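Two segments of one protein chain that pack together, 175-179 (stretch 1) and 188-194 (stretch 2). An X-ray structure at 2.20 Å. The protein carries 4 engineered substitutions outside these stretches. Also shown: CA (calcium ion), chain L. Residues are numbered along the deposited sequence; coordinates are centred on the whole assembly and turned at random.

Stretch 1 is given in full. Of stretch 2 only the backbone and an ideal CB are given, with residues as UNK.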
# COMPACT_ATOMS: atom_id res chain seq x y z
N SER A 175 3.53 -46.48 20.75
CA SER A 175 2.16 -46.69 21.17
C SER A 175 1.23 -45.82 20.33
O SER A 175 1.45 -44.62 20.17
CB SER A 175 2.00 -46.39 22.64
OG SER A 175 0.70 -46.74 23.06
N VAL A 176 0.18 -46.43 19.80
CA VAL A 176 -0.76 -45.75 18.91
C VAL A 176 -2.17 -46.01 19.41
O VAL A 176 -2.46 -47.09 19.95
CB VAL A 176 -0.56 -46.22 17.46
CG1 VAL A 176 -1.62 -45.66 16.56
CG2 VAL A 176 0.80 -45.77 16.97
N PRO A 177 -3.06 -45.07 19.30
CA PRO A 177 -4.45 -45.32 19.73
C PRO A 177 -5.26 -46.13 18.70
O PRO A 177 -6.45 -45.87 18.48
CB PRO A 177 -5.01 -43.90 19.93
CG PRO A 177 -4.21 -43.04 19.02
CD PRO A 177 -2.82 -43.64 19.02
N PHE A 178 -4.64 -47.11 18.06
CA PHE A 178 -5.31 -47.99 17.12
C PHE A 178 -4.91 -49.43 17.43
O PHE A 178 -3.76 -49.70 17.78
CB PHE A 178 -4.96 -47.64 15.68
CG PHE A 178 -5.34 -46.22 15.28
CD1 PHE A 178 -4.45 -45.17 15.48
CD2 PHE A 178 -6.57 -45.95 14.74
CE1 PHE A 178 -4.81 -43.85 15.12
CE2 PHE A 178 -6.91 -44.65 14.37
CZ PHE A 178 -6.04 -43.60 14.57
N ALA A 179 -5.87 -50.35 17.33
CA ALA A 179 -5.63 -51.76 17.60
C ALA A 179 -6.61 -52.57 16.75
O ALA A 179 -7.52 -52.01 16.13
CB ALA A 179 -5.77 -52.08 19.09
N UNK A 188 -9.81 -50.68 15.14
CA UNK A 188 -10.56 -49.78 16.00
C UNK A 188 -9.68 -48.61 16.45
O UNK A 188 -8.46 -48.74 16.58
CB UNK A 188 -11.11 -50.54 17.21
N UNK A 189 -10.30 -47.45 16.70
CA UNK A 189 -9.60 -46.35 17.34
C UNK A 189 -9.90 -46.43 18.83
O UNK A 189 -11.07 -46.53 19.23
CB UNK A 189 -10.01 -45.00 16.75
N UNK A 190 -8.85 -46.43 19.65
CA UNK A 190 -8.98 -46.77 21.06
C UNK A 190 -9.13 -45.54 21.96
O UNK A 190 -9.52 -45.70 23.12
CB UNK A 190 -7.76 -47.59 21.50
N UNK A 191 -8.88 -44.34 21.46
CA UNK A 191 -8.99 -43.13 22.26
C UNK A 191 -9.40 -41.94 21.39
O UNK A 191 -9.35 -42.00 20.16
CB UNK A 191 -7.67 -42.84 22.97
N UNK A 192 -9.82 -40.86 22.05
CA UNK A 192 -9.96 -39.59 21.35
C UNK A 192 -8.58 -39.09 20.95
O UNK A 192 -7.60 -39.27 21.69
CB UNK A 192 -10.68 -38.56 22.22
N UNK A 193 -8.50 -38.45 19.80
CA UNK A 193 -7.24 -37.92 19.30
C UNK A 193 -7.35 -36.39 19.19
O UNK A 193 -8.42 -35.81 19.37
CB UNK A 193 -6.88 -38.54 17.95
N UNK A 194 -6.21 -35.75 18.93
CA UNK A 194 -6.08 -34.30 18.92
C UNK A 194 -5.45 -33.90 17.60
O UNK A 194 -4.27 -34.18 17.35
CB UNK A 194 -5.25 -33.80 20.10
CA CA L . -7.70 -30.38 19.34

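Position 188 lies in extended backbone, phi/psi -126/150, and pairs with Ala179 in antiparallel fashion: its N donates to Ala179 O at 2.8 Å, and Ala179 N donates to its O at 3.1 Å. Its CB leaves on the sheet face that carries Ala179 CB, a methyl that asks for no polar partner. A beta-branched residue would suit such a strand, though other apolar or mixed side chains would also fit. The residue is Val188, chi1 m, whose CG2 comes to 4.5 Å from Ala179 CB, a loose apolar contact.

Position 189 is also extended, opposite Phe178 in a non-hydrogen-bonded pair with the CA atoms 4.6 Å apart. Here the backbones meet through CA-H...O contacts: the CA of 189 lies 3.4 Å from Pro177 O, and Phe178 CA lies 3.3 Å from Val188 O. The ideal CB points to the face bearing the Phe178 ring, 3.9 Å from its CE2, so an aliphatic side chain is favoured; valine, isoleucine or leucine are all reasonable. Val189, chi1 p, places CG2 3.8 Å from Phe178 CE2, giving the ring a branched apolar neighbour.

At position 190 the strand has ended and phi/psi is -96/-12. Its N still donates to Pro177 O, at 2.7 Å and nearly linear. CA-to-CB points toward stretch 1, with the ideal CB 3.7 Å from that same carbonyl oxygen. A short side chain with a donor looks apt, serine or threonine above all, although a small apolar one could serve. Thr190, chi1 p, brings OG1 to 2.9 Å from Pro177 O, while its methyl CG2 lies 4.1 Å from Ala179 CB.

Position 191 returns to extended angles, with CB directed sideways, 4.2 Å from Pro177 CB. Small or apolar residues would suit the place beside Pro177 CB. Ala191 makes just that methyl-to-ring contact.

At position 192 CB points away and stretch 1 offers nothing within reach; many residues, polar ones included, would do. Gln192 makes no contact with stretch 1.

Position 193 turns its CB back toward stretch 1, yet the nearest atom, Pro177 CG, is 5.3 Å off. An apolar side chain with at least one carbon beyond CB could bridge that gap. Val193, chi1 m, does so with CG1, 4.0 Å from Pro177 CG.

Position 194 is beyond reach of stretch 1, but the calcium ion nearby calls for an oxygen ligand, preferably a carboxylate. Asp194 supplies OD1, 2.3 Å from the calcium ion; two waters and atoms elsewhere in the structure complete the site.

Stretch 2, residues 188-194: VVTAQVD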
# COMPACT_ATOMS: atom_id res chain seq x y z
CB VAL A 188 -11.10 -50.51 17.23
CG1 VAL A 188 -11.81 -51.81 16.85
CG2 VAL A 188 -9.95 -50.75 18.20
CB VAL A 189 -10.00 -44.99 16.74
CG1 VAL A 189 -11.49 -44.67 16.93
CG2 VAL A 189 -9.11 -43.86 17.32
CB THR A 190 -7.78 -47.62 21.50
OG1 THR A 190 -6.56 -46.96 21.15
CG2 THR A 190 -7.80 -48.99 20.83
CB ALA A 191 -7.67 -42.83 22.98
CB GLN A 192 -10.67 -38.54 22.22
CG GLN A 192 -12.09 -38.91 22.68
CD GLN A 192 -12.84 -37.72 23.28
OE1 GLN A 192 -12.24 -36.71 23.65
NE2 GLN A 192 -14.16 -37.84 23.38
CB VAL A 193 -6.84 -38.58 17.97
CG1 VAL A 193 -6.79 -40.07 18.19
CG2 VAL A 193 -7.87 -38.25 16.85
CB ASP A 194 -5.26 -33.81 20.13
CG ASP A 194 -5.08 -32.27 20.18
OD1 ASP A 194 -5.73 -31.54 19.40
OD2 ASP A 194 -4.26 -31.79 20.99
O HOH W 1 -6.87 -28.95 20.99
O HOH W 2 -8.42 -32.05 20.80
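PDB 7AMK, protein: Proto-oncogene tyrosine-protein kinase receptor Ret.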